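Local coordinates for protein hydrogenase 3 maturation protease (Escherichia coli, PDB 2E85) that cleaves a 32-residue peptide from the C-terminus of the precursor of HycE, the large subunit of hydrogenase 3, as an endopeptidase of family A31, at residues B[63-68]-B[111-116]; B[75-80]-B[152-157]. The protein carries 1 engineered substitution. All blocks are in the same frame, centred on the assembly; numbering follows the deposited sequence.

Contact 1: residues B[63-68]-B[111-116]. With CA (calcium ion), chain F.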
loop_
_atom_site.group_PDB
_atom_site.type_symbol
_atom_site.label_atom_id
_atom_site.label_comp_id
_atom_site.label_asym_id
_atom_site.label_seq_id
_atom_site.Cartn_x
_atom_site.Cartn_y
_atom_site.Cartn_z
ATOM N N ILE B 63 8.667 -0.560 -13.592
ATOM C CA ILE B 63 7.512 -1.404 -13.276
ATOM C C ILE B 63 6.751 -1.598 -14.559
ATOM O O ILE B 63 6.456 -0.614 -15.246
ATOM C CB ILE B 63 6.595 -0.703 -12.254
ATOM C CG1 ILE B 63 7.377 -0.416 -10.974
ATOM C CG2 ILE B 63 5.357 -1.549 -11.944
ATOM C CD1 ILE B 63 6.724 0.594 -10.032
ATOM N N VAL B 64 6.453 -2.854 -14.892
ATOM C CA VAL B 64 5.731 -3.175 -16.119
ATOM C C VAL B 64 4.454 -3.930 -15.750
ATOM O O VAL B 64 4.506 -4.945 -15.046
ATOM C CB VAL B 64 6.580 -4.064 -17.064
ATOM C CG1 VAL B 64 5.711 -4.645 -18.218
ATOM C CG2 VAL B 64 7.850 -3.294 -17.568
ATOM N N ASP B 65 3.318 -3.447 -16.254
ATOM C CA ASP B 65 2.027 -4.009 -15.876
ATOM C C ASP B 65 1.051 -3.816 -17.022
ATOM O O ASP B 65 1.016 -2.753 -17.624
ATOM C CB ASP B 65 1.507 -3.273 -14.632
ATOM C CG ASP B 65 0.266 -3.941 -14.005
ATOM O OD1 ASP B 65 -0.132 -5.035 -14.421
ATOM O OD2 ASP B 65 -0.288 -3.377 -13.038
ATOM N N ALA B 66 0.245 -4.833 -17.320
ATOM C CA ALA B 66 -0.868 -4.672 -18.210
ATOM C C ALA B 66 -1.883 -3.750 -17.487
ATOM O O ALA B 66 -2.246 -4.011 -16.331
ATOM C CB ALA B 66 -1.514 -6.032 -18.489
ATOM N N THR B 67 -2.349 -2.707 -18.167
ATOM C CA THR B 67 -3.121 -1.646 -17.535
ATOM C C THR B 67 -4.116 -1.113 -18.572
ATOM O O THR B 67 -3.701 -0.765 -19.655
ATOM C CB THR B 67 -2.168 -0.463 -17.174
ATOM O OG1 THR B 67 -1.165 -0.892 -16.232
ATOM C CG2 THR B 67 -2.904 0.719 -16.632
ATOM N N ASP B 68 -5.407 -1.020 -18.233
ATOM C CA ASP B 68 -6.355 -0.436 -19.195
ATOM C C ASP B 68 -6.132 1.084 -19.208
ATOM O O ASP B 68 -6.232 1.748 -18.157
ATOM C CB ASP B 68 -7.813 -0.803 -18.874
ATOM C CG ASP B 68 -8.819 -0.201 -19.885
ATOM O OD1 ASP B 68 -8.469 0.017 -21.067
ATOM O OD2 ASP B 68 -9.986 0.039 -19.483
ATOM N N VAL B 111 12.017 6.087 -10.827
ATOM C CA VAL B 111 10.941 5.090 -10.902
ATOM C C VAL B 111 10.133 5.337 -12.168
ATOM O O VAL B 111 9.682 6.461 -12.424
ATOM C CB VAL B 111 10.047 5.143 -9.638
ATOM C CG1 VAL B 111 8.914 4.107 -9.707
ATOM C CG2 VAL B 111 10.893 4.942 -8.406
ATOM N N ILE B 112 9.981 4.295 -12.984
ATOM C CA ILE B 112 9.307 4.418 -14.275
ATOM C C ILE B 112 8.166 3.419 -14.240
ATOM O O ILE B 112 8.419 2.253 -13.980
ATOM C CB ILE B 112 10.297 4.037 -15.434
ATOM C CG1 ILE B 112 11.560 4.908 -15.367
ATOM C CG2 ILE B 112 9.700 4.212 -16.846
ATOM C CD1 ILE B 112 12.776 4.344 -16.106
ATOM N N PHE B 113 6.941 3.864 -14.524
ATOM C CA PHE B 113 5.805 2.944 -14.593
ATOM C C PHE B 113 5.405 2.811 -16.034
ATOM O O PHE B 113 4.962 3.803 -16.644
ATOM C CB PHE B 113 4.594 3.474 -13.817
ATOM C CG PHE B 113 3.473 2.497 -13.794
ATOM C CD1 PHE B 113 3.412 1.548 -12.790
ATOM C CD2 PHE B 113 2.536 2.450 -14.848
ATOM C CE1 PHE B 113 2.417 0.591 -12.790
ATOM C CE2 PHE B 113 1.521 1.491 -14.844
ATOM C CZ PHE B 113 1.473 0.566 -13.814
ATOM N N LEU B 114 5.512 1.595 -16.564
ATOM C CA LEU B 114 5.157 1.280 -17.936
ATOM C C LEU B 114 3.907 0.390 -18.056
ATOM O O LEU B 114 3.851 -0.718 -17.503
ATOM C CB LEU B 114 6.335 0.597 -18.617
ATOM C CG LEU B 114 6.215 0.271 -20.106
ATOM C CD1 LEU B 114 7.589 0.170 -20.737
ATOM C CD2 LEU B 114 5.423 -1.019 -20.393
ATOM N N GLY B 115 2.908 0.893 -18.771
ATOM C CA GLY B 115 1.649 0.184 -18.963
ATOM C C GLY B 115 1.614 -0.391 -20.361
ATOM O O GLY B 115 2.116 0.212 -21.328
ATOM N N ILE B 116 1.006 -1.556 -20.469
ATOM C CA ILE B 116 0.742 -2.181 -21.752
ATOM C C ILE B 116 -0.760 -2.397 -21.784
ATOM O O ILE B 116 -1.319 -3.014 -20.838
ATOM C CB ILE B 116 1.378 -3.586 -21.854
ATOM C CG1 ILE B 116 2.891 -3.499 -21.792
ATOM C CG2 ILE B 116 0.891 -4.334 -23.115
ATOM C CD1 ILE B 116 3.603 -4.823 -21.524
HETATM CA CA CA F . -2.310 -5.799 -14.424
HETATM O O HOH W 1 -2.884 -3.937 -13.003
HETATM O O HOH W 2 -2.087 -5.887 -11.996
HETATM O O HOH W 3 -4.537 -5.489 -14.367
#
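The phenyl ring of Phe113 is carried across to strand 60-66 by a chi1 of -176°, which sets CG anti to the backbone N. Thr67 OG1 meets its rim in the ring plane, tip to tip, 3.8 Å from Phe113 CE2. Ile63 CG2 and Asp65 CB lean on it obliquely, the former 3.7 Å from Phe113 CE1. Behind these side chains the strands run parallel, Ile63 beside Phe113 and Val64 beside Leu114. Of the five backbone hydrogen bonds, Leu114 N to Ile63 O is the shortest at 2.7 Å, nearly along the C=O axis. Asp65 O takes two donors, Ile116 N and Thr67 OG1, both from above the carbonyl plane, the hydroxyl much the more steeply, at 3.2 Å between Thr67 OG1 and Asp65 O. Where strand 60-66 ends, calcium is bound by Asp65 OD1 at 2.3 Å and by Ala66 O at 2.6 Å; Asp19 and three waters join them. Two of these waters donate to Asp65 OD2, tying down the carboxylate. By similarity, Asp65 and Asp19 are nickel ligands, so the calcium may occupy that metal site. Helix 97-108 covers Ile63 and Phe113, helix 129-141 packs on Leu114 and Ile116, and strands 6-11 and 76-78 continue the sheet on either side.

Contact 2: residues B[75-80]-B[152-157]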
loop_
_atom_site.group_PDB
_atom_site.type_symbol
_atom_site.label_atom_id
_atom_site.label_comp_id
_atom_site.label_asym_id
_atom_site.label_seq_id
_atom_site.Cartn_x
_atom_site.Cartn_y
_atom_site.Cartn_z
ATOM N N GLU B 75 -0.707 -1.274 -27.192
ATOM C CA GLU B 75 -0.055 0.033 -27.039
ATOM C C GLU B 75 0.701 0.056 -25.690
ATOM O O GLU B 75 0.214 -0.472 -24.666
ATOM C CB GLU B 75 -1.050 1.199 -27.122
ATOM C CG GLU B 75 -1.659 1.411 -28.511
ATOM C CD GLU B 75 -0.620 1.774 -29.572
ATOM O OE1 GLU B 75 0.290 2.593 -29.286
ATOM O OE2 GLU B 75 -0.714 1.251 -30.708
ATOM N N ILE B 76 1.868 0.697 -25.713
ATOM C CA ILE B 76 2.763 0.781 -24.555
ATOM C C ILE B 76 2.906 2.260 -24.210
ATOM O O ILE B 76 3.203 3.057 -25.111
ATOM C CB ILE B 76 4.189 0.283 -24.938
ATOM C CG1 ILE B 76 4.148 -1.208 -25.240
ATOM C CG2 ILE B 76 5.192 0.455 -23.779
ATOM C CD1 ILE B 76 5.323 -1.733 -26.067
ATOM N N ARG B 77 2.723 2.636 -22.932
ATOM C CA ARG B 77 2.946 4.035 -22.524
ATOM C C ARG B 77 3.569 4.103 -21.157
ATOM O O ARG B 77 3.367 3.217 -20.343
ATOM C CB ARG B 77 1.652 4.849 -22.462
ATOM C CG ARG B 77 0.826 4.926 -23.746
ATOM C CD ARG B 77 1.424 5.905 -24.739
ATOM N NE ARG B 77 0.532 6.098 -25.885
ATOM C CZ ARG B 77 0.423 5.269 -26.932
ATOM N NH1 ARG B 77 1.115 4.139 -27.013
ATOM N NH2 ARG B 77 -0.413 5.584 -27.918
ATOM N N ILE B 78 4.354 5.160 -20.919
ATOM C CA ILE B 78 4.793 5.487 -19.591
ATOM C C ILE B 78 3.739 6.369 -18.946
ATOM O O ILE B 78 3.303 7.367 -19.550
ATOM C CB ILE B 78 6.093 6.293 -19.611
ATOM C CG1 ILE B 78 7.197 5.588 -20.449
ATOM C CG2 ILE B 78 6.484 6.689 -18.181
ATOM C CD1 ILE B 78 7.103 5.952 -21.853
ATOM N N ILE B 79 3.340 6.003 -17.734
ATOM C CA ILE B 79 2.332 6.771 -17.001
ATOM C C ILE B 79 2.983 7.615 -15.920
ATOM O O ILE B 79 3.655 7.104 -14.999
ATOM C CB ILE B 79 1.245 5.926 -16.371
ATOM C CG1 ILE B 79 0.723 4.892 -17.363
ATOM C CG2 ILE B 79 0.121 6.853 -15.832
ATOM C CD1 ILE B 79 0.609 5.247 -18.817
ATOM N N ASP B 80 2.831 8.924 -16.058
ATOM C CA ASP B 80 3.384 9.866 -15.095
ATOM C C ASP B 80 2.771 9.636 -13.707
ATOM O O ASP B 80 1.554 9.421 -13.591
ATOM C CB ASP B 80 3.092 11.284 -15.589
ATOM C CG ASP B 80 3.728 12.360 -14.730
ATOM O OD1 ASP B 80 3.268 12.596 -13.594
ATOM O OD2 ASP B 80 4.687 13.006 -15.218
ATOM N N ALA B 152 6.355 6.580 -25.386
ATOM C CA ALA B 152 5.559 7.808 -25.197
ATOM C C ALA B 152 4.876 7.847 -23.842
ATOM O O ALA B 152 4.517 6.806 -23.291
ATOM C CB ALA B 152 4.513 7.943 -26.264
ATOM N N GLN B 153 4.683 9.060 -23.330
ATOM C CA GLN B 153 3.886 9.290 -22.134
ATOM C C GLN B 153 2.416 9.098 -22.454
ATOM O O GLN B 153 1.980 9.562 -23.512
ATOM C CB GLN B 153 4.120 10.729 -21.676
ATOM C CG GLN B 153 3.532 11.034 -20.319
ATOM C CD GLN B 153 4.348 10.436 -19.207
ATOM O OE1 GLN B 153 3.897 9.516 -18.530
ATOM N NE2 GLN B 153 5.581 10.930 -19.028
ATOM N N LEU B 154 1.663 8.409 -21.579
ATOM C CA LEU B 154 0.208 8.341 -21.679
ATOM C C LEU B 154 -0.340 9.748 -21.585
ATOM O O LEU B 154 0.028 10.501 -20.685
ATOM C CB LEU B 154 -0.431 7.522 -20.535
ATOM C CG LEU B 154 -1.690 6.636 -20.619
ATOM C CD1 LEU B 154 -2.421 6.534 -19.304
ATOM C CD2 LEU B 154 -2.685 6.776 -21.811
ATOM N N ALA B 155 -1.205 10.096 -22.534
ATOM C CA ALA B 155 -1.931 11.359 -22.475
ATOM C C ALA B 155 -3.222 11.238 -21.695
ATOM O O ALA B 155 -4.184 10.642 -22.175
ATOM C CB ALA B 155 -2.198 11.870 -23.890
ATOM N N VAL B 156 -3.240 11.791 -20.484
ATOM C CA VAL B 156 -4.466 11.868 -19.673
ATOM C C VAL B 156 -4.741 13.318 -19.284
ATOM O O VAL B 156 -3.893 13.990 -18.680
ATOM C CB VAL B 156 -4.424 10.995 -18.383
ATOM C CG1 VAL B 156 -5.849 10.732 -17.866
ATOM C CG2 VAL B 156 -3.741 9.686 -18.633
ATOM N N GLU B 157 -5.950 13.774 -19.603
ATOM C CA GLU B 157 -6.318 15.182 -19.475
ATOM C C GLU B 157 -7.340 15.419 -18.362
ATOM O O GLU B 157 -6.955 15.208 -17.193
ATOM C CB GLU B 157 -6.845 15.695 -20.802
HETATM O O HOH W 4 5.114 4.416 -26.831
HETATM O O HOH W 5 -1.434 8.427 -25.285
#
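Arg77 starts with CG beside its backbone N (chi1 -58°) and its chain bends at chi2 (-77°), which lays its methylene chain along the backbone of Ala152 to Leu154 and turns the guanidinium back toward its own strand. Arg77 CD lies 3.5 Å from Ala152 O, and CB packs against Leu154 CB. In the guanidinium plane, NH1 donates to Glu75 OE1 at 2.9 Å, a salt bridge on the anti lone pair, and also to Ile76 O, which it approaches from above the carbonyl plane. NE holds a water shared with Ala155 N, and a second water joins Ile76 O to Ala152 N. The direct backbone link is a single bridge between Ile78 and Gln153: Ile78 N donates to Ala152 O at 2.9 Å, and Leu154 N returns a bond to Ile78 O at 2.8 Å. An alanine in place of Arg77 would remove the salt bridge and the water link through NE, and would probably loosen the packing of the tail around Ala152. Two backbone bonds, two waters and an aliphatic arm thus fasten the C-terminal tail to the edge strand, while the charge of the arginine is met by Glu75 within its own segment.

The two contacts illustrate how one sheet changes its chemistry from centre to margin. Contact 1 is buried near the middle of the chain, where two parallel strands share a regular hydrogen-bond pattern, apolar faces and a metal site at the strand end. Contact 2, its centre about 9 Å from that of contact 1, is only partly buried; a single bridge, bound waters and the arginine's aliphatic part hold a tail without regular structure, and the salt bridge stays within 75-80. Strands 111-116 and 76-78, adjacent and antiparallel, join them: Gly115 N lies 2.8 Å from Arg77 O, a probable hydrogen bond, and Leu114 packs on Ile76. The chain passes from 63-68 to 75-80 before returning to 111-116, so the contacts interleave in sequence.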